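Local atomic coordinates of mariner Mos1 transposase (Drosophila mauritiana, PDB entry 4MDB), a protein that cuts the mariner transposon Mos1 out of DNA and pastes it elsewhere, using divalent metal ions bound in its RNase H-like catalytic domain. Residues Val94-Ile104 with Ser133-Leu143. The protein carries 1 engineered substitution. Sequence-based numbering, arbitrary orientation.
Sequences VNAARYQQQLI and SHTARAVRDTL. Engineered in segment 94-104: A96 (natural residue Thr).
Y99, T142 and Q100 bury the most surface in this contact, through two interactions: Y99 stacks on H134, and Q100 bonds to T142. The Y99 ring lies against the imidazole of H134 as an offset stack, with centroids 4.2 Å apart and planes inclined by 18°. The overlap is toward the hydroxyl end: Y99 OH sits over the centre of the imidazole, and H134 CD2 comes within 3.4 Å of Y99 CZ. L103 CG lies over the rim of the opposite face, while V139 CG1 meets the ring edge in plane, 3.8 Å from Y99 CD2.

Q100 reaches T142 because CG stands anti to the backbone N (chi1 171°) and the chain continues extended. Its NE2 donates to T142 OG1 at 2.8 Å; the acceptor lies in the amide plane and the N-H...O angle is 172°, evidence of a nearly straight bond. T142 CG2 meets I104 CG1 at 4.2 Å. The carboxamide also packs on A138 CB, 3.4 Å from Q100 NE2. Between the stack and this bond, V139 fits as a knob into the hole formed by A96 (engineered), Y99, Q100 and L103. The axes of helix segments 96-104 and 137-143 approach to 8.9 Å and run nearly parallel.

H134 links this interface to the metal site: its ND1 and NE2 are hydrogen-bonded to D129 O and E37 OE1, and D129 binds magnesium. Y99 OH is hydrogen-bonded to H128, whose ring also stacks on H134. Within the RNase H-like fold, helices 96-113 and 137-146 thus pack side by side, with Y99, L103 and L143 resting on F126 of strand 125-127, which lies between strands 32-42 and 149-150, and V94 reaching strand 69-78.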
ATOM      1  N   VAL A  94     -14.834   0.279  -1.323  1.00 27.15           N
ATOM      2  CA  VAL A  94     -14.284   1.649  -1.314  1.00 24.62           C
ATOM      3  C   VAL A  94     -14.666   2.478  -2.548  1.00 25.29           C
ATOM      4  O   VAL A  94     -14.285   2.170  -3.670  1.00 26.23           O
ATOM      5  CB  VAL A  94     -12.751   1.583  -1.285  1.00 27.50           C
ATOM      6  CG1 VAL A  94     -12.143   2.978  -1.390  1.00 25.80           C
ATOM      7  CG2 VAL A  94     -12.330   0.879   0.002  1.00 27.60           C
ATOM      8  N   ASN A  95     -15.396   3.545  -2.316  1.00 22.80           N
ATOM      9  CA  ASN A  95     -15.705   4.516  -3.363  1.00 26.11           C
ATOM     10  C   ASN A  95     -14.933   5.817  -3.101  1.00 25.38           C
ATOM     11  O   ASN A  95     -14.219   5.934  -2.074  1.00 27.58           O
ATOM     12  CB  ASN A  95     -17.210   4.783  -3.416  1.00 28.74           C
ATOM     13  CG  ASN A  95     -17.785   5.286  -2.098  1.00 32.17           C
ATOM     14  OD1 ASN A  95     -17.087   5.796  -1.240  1.00 31.13           O
ATOM     15  ND2 ASN A  95     -19.108   5.155  -1.952  1.00 34.48           N
ATOM     16  N   ALA A  96     -15.137   6.795  -3.976  1.00 24.02           N
ATOM     17  CA  ALA A  96     -14.455   8.090  -3.857  1.00 26.38           C
ATOM     18  C   ALA A  96     -14.590   8.755  -2.449  1.00 25.49           C
ATOM     19  O   ALA A  96     -13.564   9.199  -1.840  1.00 21.05           O
ATOM     20  CB  ALA A  96     -14.906   9.002  -5.003  1.00 26.45           C
ATOM     21  N   ALA A  97     -15.811   8.803  -1.882  1.00 24.43           N
ATOM     22  CA  ALA A  97     -16.044   9.487  -0.622  1.00 24.74           C
ATOM     23  C   ALA A  97     -15.421   8.760   0.560  1.00 22.13           C
ATOM     24  O   ALA A  97     -14.907   9.378   1.510  1.00 22.48           O
ATOM     25  CB  ALA A  97     -17.558   9.685  -0.372  1.00 26.69           C
ATOM     26  N   ARG A  98     -15.482   7.433   0.492  1.00 22.10           N
ATOM     27  CA  ARG A  98     -14.890   6.614   1.527  1.00 23.16           C
ATOM     28  C   ARG A  98     -13.394   6.747   1.511  1.00 19.80           C
ATOM     29  O   ARG A  98     -12.802   6.809   2.585  1.00 20.84           O
ATOM     30  CB  ARG A  98     -15.245   5.159   1.389  1.00 28.06           C
ATOM     31  CG  ARG A  98     -14.754   4.405   2.639  1.00 32.54           C
ATOM     32  CD  ARG A  98     -15.223   2.963   2.645  1.00 42.87           C
ATOM     33  NE  ARG A  98     -16.680   2.916   2.536  1.00 43.13           N
ATOM     34  CZ  ARG A  98     -17.504   2.989   3.571  1.00 50.07           C
ATOM     35  NH1 ARG A  98     -17.038   3.072   4.829  1.00 41.00           N
ATOM     36  NH2 ARG A  98     -18.813   2.944   3.338  1.00 51.67           N
ATOM     37  N   TYR A  99     -12.802   6.789   0.324  1.00 19.70           N
ATOM     38  CA  TYR A  99     -11.312   6.840   0.258  1.00 16.84           C
ATOM     39  C   TYR A  99     -10.843   8.208   0.803  1.00 18.74           C
ATOM     40  O   TYR A  99      -9.810   8.271   1.498  1.00 17.17           O
ATOM     41  CB  TYR A  99     -10.759   6.606  -1.143  1.00 15.15           C
ATOM     42  CG  TYR A  99      -9.303   6.262  -1.135  1.00 15.02           C
ATOM     43  CD1 TYR A  99      -8.851   5.167  -0.546  1.00 14.79           C
ATOM     44  CD2 TYR A  99      -8.394   7.064  -1.793  1.00 15.84           C
ATOM     45  CE1 TYR A  99      -7.478   4.857  -0.571  1.00 15.78           C
ATOM     46  CE2 TYR A  99      -7.035   6.770  -1.787  1.00 17.54           C
ATOM     47  CZ  TYR A  99      -6.622   5.628  -1.203  1.00 14.93           C
ATOM     48  OH  TYR A  99      -5.259   5.253  -1.231  1.00 18.01           O
ATOM     49  N   GLN A 100     -11.581   9.273   0.468  1.00 18.71           N
ATOM     50  CA  GLN A 100     -11.234  10.604   0.938  1.00 21.08           C
ATOM     51  C   GLN A 100     -11.230  10.633   2.444  1.00 20.82           C
ATOM     52  O   GLN A 100     -10.281  11.116   3.057  1.00 19.02           O
ATOM     53  CB  GLN A 100     -12.244  11.613   0.357  1.00 21.89           C
ATOM     54  CG  GLN A 100     -12.233  13.026   0.856  1.00 25.79           C
ATOM     55  CD  GLN A 100     -13.063  13.856  -0.110  1.00 30.49           C
ATOM     56  OE1 GLN A 100     -14.234  13.550  -0.386  1.00 32.27           O
ATOM     57  NE2 GLN A 100     -12.437  14.820  -0.707  1.00 32.02           N
ATOM     58  N   GLN A 101     -12.265  10.069   3.060  1.00 19.55           N
ATOM     59  CA  GLN A 101     -12.350   9.995   4.502  1.00 22.45           C
ATOM     60  C   GLN A 101     -11.260   9.115   5.151  1.00 19.94           C
ATOM     61  O   GLN A 101     -10.721   9.439   6.196  1.00 19.37           O
ATOM     62  CB  GLN A 101     -13.748   9.547   4.940  1.00 25.80           C
ATOM     63  CG  GLN A 101     -13.996   9.844   6.377  1.00 31.34           C
ATOM     64  CD  GLN A 101     -13.736  11.347   6.706  1.00 36.77           C
ATOM     65  OE1 GLN A 101     -14.212  12.266   6.010  1.00 37.89           O
ATOM     66  NE2 GLN A 101     -12.917  11.577   7.713  1.00 35.92           N
ATOM     67  N   GLN A 102     -10.931   8.009   4.490  1.00 16.50           N
ATOM     68  CA  GLN A 102      -9.828   7.230   4.907  1.00 15.34           C
ATOM     69  C   GLN A 102      -8.495   8.002   4.945  1.00 13.14           C
ATOM     70  O   GLN A 102      -7.737   7.780   5.870  1.00 14.94           O
ATOM     71  CB  GLN A 102      -9.730   6.016   3.995  1.00 15.25           C
ATOM     72  CG  GLN A 102     -10.845   4.987   4.315  1.00 15.46           C
ATOM     73  CD  GLN A 102     -10.771   3.786   3.420  1.00 14.07           C
ATOM     74  OE1 GLN A 102     -10.304   3.889   2.285  1.00 14.59           O
ATOM     75  NE2 GLN A 102     -11.216   2.639   3.905  1.00 14.75           N
ATOM     76  N   LEU A 103      -8.213   8.760   3.918  1.00 14.98           N
ATOM     77  CA  LEU A 103      -6.960   9.510   3.859  1.00 15.10           C
ATOM     78  C   LEU A 103      -6.916  10.507   4.990  1.00 17.71           C
ATOM     79  O   LEU A 103      -5.876  10.687   5.611  1.00 15.16           O
ATOM     80  CB  LEU A 103      -6.760  10.188   2.542  1.00 15.32           C
ATOM     81  CG  LEU A 103      -6.627   9.334   1.269  1.00 15.81           C
ATOM     82  CD1 LEU A 103      -6.519  10.219   0.083  1.00 18.01           C
ATOM     83  CD2 LEU A 103      -5.388   8.482   1.384  1.00 15.09           C
ATOM     84  N   ILE A 104      -8.059  11.175   5.219  1.00 16.55           N
ATOM     85  CA  ILE A 104      -8.131  12.109   6.362  1.00 16.88           C
ATOM     86  C   ILE A 104      -7.899  11.416   7.707  1.00 18.91           C
ATOM     87  O   ILE A 104      -7.158  11.912   8.545  1.00 19.62           O
ATOM     88  CB  ILE A 104      -9.428  12.913   6.307  1.00 19.82           C
ATOM     89  CG1 ILE A 104      -9.368  13.888   5.130  1.00 19.78           C
ATOM     90  CG2 ILE A 104      -9.704  13.619   7.647  1.00 19.96           C
ATOM     91  CD1 ILE A 104     -10.724  14.413   4.664  1.00 22.72           C
ATOM     92  N   SER A 133     -11.028   5.031  -7.378  1.00 23.28           N
ATOM     93  CA  SER A 133     -11.269   5.867  -6.173  1.00 24.65           C
ATOM     94  C   SER A 133     -10.014   6.529  -5.659  1.00 22.93           C
ATOM     95  O   SER A 133     -10.101   7.589  -4.980  1.00 19.46           O
ATOM     96  CB  SER A 133     -11.916   5.117  -5.029  1.00 28.38           C
ATOM     97  OG  SER A 133     -11.119   4.056  -4.542  1.00 32.96           O
ATOM     98  N   HIS A 134      -8.885   5.973  -6.034  1.00 15.75           N
ATOM     99  CA  HIS A 134      -7.552   6.571  -5.659  1.00 16.29           C
ATOM    100  C   HIS A 134      -7.193   7.799  -6.508  1.00 18.64           C
ATOM    101  O   HIS A 134      -6.302   8.550  -6.143  1.00 18.95           O
ATOM    102  CB  HIS A 134      -6.444   5.538  -5.814  1.00 16.29           C
ATOM    103  CG  HIS A 134      -6.536   4.377  -4.880  1.00 14.29           C
ATOM    104  ND1 HIS A 134      -5.520   3.461  -4.744  1.00 14.30           N
ATOM    105  CD2 HIS A 134      -7.482   4.004  -4.004  1.00 13.67           C
ATOM    106  CE1 HIS A 134      -5.832   2.576  -3.833  1.00 13.54           C
ATOM    107  NE2 HIS A 134      -7.042   2.868  -3.396  1.00 14.92           N
ATOM    108  N   THR A 135      -7.842   7.987  -7.648  1.00 21.95           N
ATOM    109  CA  THR A 135      -7.423   9.113  -8.536  1.00 23.84           C
ATOM    110  C   THR A 135      -8.611  10.009  -8.836  1.00 24.46           C
ATOM    111  O   THR A 135      -8.459  10.924  -9.662  1.00 30.62           O
ATOM    112  CB  THR A 135      -6.847   8.639  -9.883  1.00 26.50           C
ATOM    113  OG1 THR A 135      -7.882   7.945 -10.587  1.00 24.67           O
ATOM    114  CG2 THR A 135      -5.645   7.682  -9.700  1.00 25.25           C
ATOM    115  N   ALA A 136      -9.751   9.777  -8.175  1.00 24.04           N
ATOM    116  CA  ALA A 136     -10.949  10.636  -8.398  1.00 22.97           C
ATOM    117  C   ALA A 136     -10.691  12.066  -7.990  1.00 23.53           C
ATOM    118  O   ALA A 136      -9.827  12.314  -7.171  1.00 24.38           O
ATOM    119  CB  ALA A 136     -12.153  10.156  -7.617  1.00 21.68           C
ATOM    120  N   ARG A 137     -11.516  13.005  -8.460  1.00 24.79           N
ATOM    121  CA  ARG A 137     -11.174  14.453  -8.319  1.00 28.14           C
ATOM    122  C   ARG A 137     -11.052  14.878  -6.878  1.00 24.19           C
ATOM    123  O   ARG A 137     -10.125  15.599  -6.520  1.00 25.54           O
ATOM    124  CB  ARG A 137     -12.219  15.364  -9.040  1.00 33.16           C
ATOM    125  CG  ARG A 137     -11.897  16.882  -9.051  1.00 41.67           C
ATOM    126  CD  ARG A 137     -13.149  17.797  -9.105  1.00 49.48           C
ATOM    127  NE  ARG A 137     -13.739  17.951  -7.760  1.00 55.64           N
ATOM    128  CZ  ARG A 137     -14.804  17.296  -7.279  1.00 53.02           C
ATOM    129  NH1 ARG A 137     -15.506  16.457  -8.027  1.00 50.47           N
ATOM    130  NH2 ARG A 137     -15.186  17.505  -6.029  1.00 50.50           N
ATOM    131  N   ALA A 138     -12.009  14.475  -6.069  1.00 20.86           N
ATOM    132  CA  ALA A 138     -12.056  14.821  -4.656  1.00 22.76           C
ATOM    133  C   ALA A 138     -10.878  14.232  -3.881  1.00 23.44           C
ATOM    134  O   ALA A 138     -10.397  14.855  -2.955  1.00 22.06           O
ATOM    135  CB  ALA A 138     -13.341  14.378  -4.002  1.00 23.93           C
ATOM    136  N   VAL A 139     -10.440  13.035  -4.251  1.00 21.51           N
ATOM    137  CA  VAL A 139      -9.315  12.411  -3.585  1.00 17.80           C
ATOM    138  C   VAL A 139      -8.041  13.128  -3.992  1.00 20.06           C
ATOM    139  O   VAL A 139      -7.109  13.326  -3.156  1.00 18.71           O
ATOM    140  CB  VAL A 139      -9.245  10.914  -3.955  1.00 17.25           C
ATOM    141  CG1 VAL A 139      -7.869  10.320  -3.606  1.00 18.46           C
ATOM    142  CG2 VAL A 139     -10.318  10.158  -3.211  1.00 19.00           C
ATOM    143  N   ARG A 140      -7.943  13.497  -5.279  1.00 21.67           N
ATOM    144  CA  ARG A 140      -6.732  14.184  -5.778  1.00 22.87           C
ATOM    145  C   ARG A 140      -6.618  15.514  -5.022  1.00 20.51           C
ATOM    146  O   ARG A 140      -5.535  15.866  -4.566  1.00 21.99           O
ATOM    147  CB  ARG A 140      -6.725  14.388  -7.289  1.00 28.40           C
ATOM    148  CG  ARG A 140      -6.427  13.107  -8.059  1.00 30.37           C
ATOM    149  CD  ARG A 140      -6.247  13.436  -9.530  1.00 36.44           C
ATOM    150  NE  ARG A 140      -6.137  12.267 -10.379  1.00 37.85           N
ATOM    151  CZ  ARG A 140      -5.111  12.007 -11.176  1.00 47.68           C
ATOM    152  NH1 ARG A 140      -4.063  12.830 -11.225  1.00 53.72           N
ATOM    153  NH2 ARG A 140      -5.117  10.909 -11.930  1.00 50.14           N
ATOM    154  N   ASP A 141      -7.749  16.145  -4.821  1.00 22.79           N
ATOM    155  CA  ASP A 141      -7.800  17.439  -4.036  1.00 25.50           C
ATOM    156  C   ASP A 141      -7.329  17.221  -2.602  1.00 20.74           C
ATOM    157  O   ASP A 141      -6.510  17.989  -2.036  1.00 18.87           O
ATOM    158  CB  ASP A 141      -9.231  17.991  -4.040  1.00 28.94           C
ATOM    159  CG  ASP A 141      -9.638  18.597  -5.398  1.00 36.98           C
ATOM    160  OD1 ASP A 141      -8.787  18.579  -6.325  1.00 38.52           O
ATOM    161  OD2 ASP A 141     -10.810  19.060  -5.553  1.00 43.29           O
ATOM    162  N   THR A 142      -7.840  16.186  -1.988  1.00 20.07           N
ATOM    163  CA  THR A 142      -7.501  15.899  -0.614  1.00 18.59           C
ATOM    164  C   THR A 142      -5.982  15.614  -0.464  1.00 17.54           C
ATOM    165  O   THR A 142      -5.316  16.038   0.514  1.00 16.81           O
ATOM    166  CB  THR A 142      -8.359  14.727  -0.075  1.00 19.24           C
ATOM    167  OG1 THR A 142      -9.721  15.174   0.033  1.00 22.37           O
ATOM    168  CG2 THR A 142      -7.861  14.188   1.228  1.00 19.39           C
ATOM    169  N   LEU A 143      -5.382  14.893  -1.438  1.00 16.64           N
ATOM    170  CA  LEU A 143      -3.985  14.578  -1.373  1.00 16.56           C
ATOM    171  C   LEU A 143      -3.141  15.855  -1.551  1.00 16.96           C
ATOM    172  O   LEU A 143      -2.095  15.930  -0.953  1.00 16.81           O
ATOM    173  CB  LEU A 143      -3.571  13.514  -2.424  1.00 16.66           C
ATOM    174  CG  LEU A 143      -3.984  12.126  -2.010  1.00 17.20           C
ATOM    175  CD1 LEU A 143      -3.946  11.211  -3.285  1.00 17.19           C
ATOM    176  CD2 LEU A 143      -3.142  11.494  -0.864  1.00 17.60           C
TER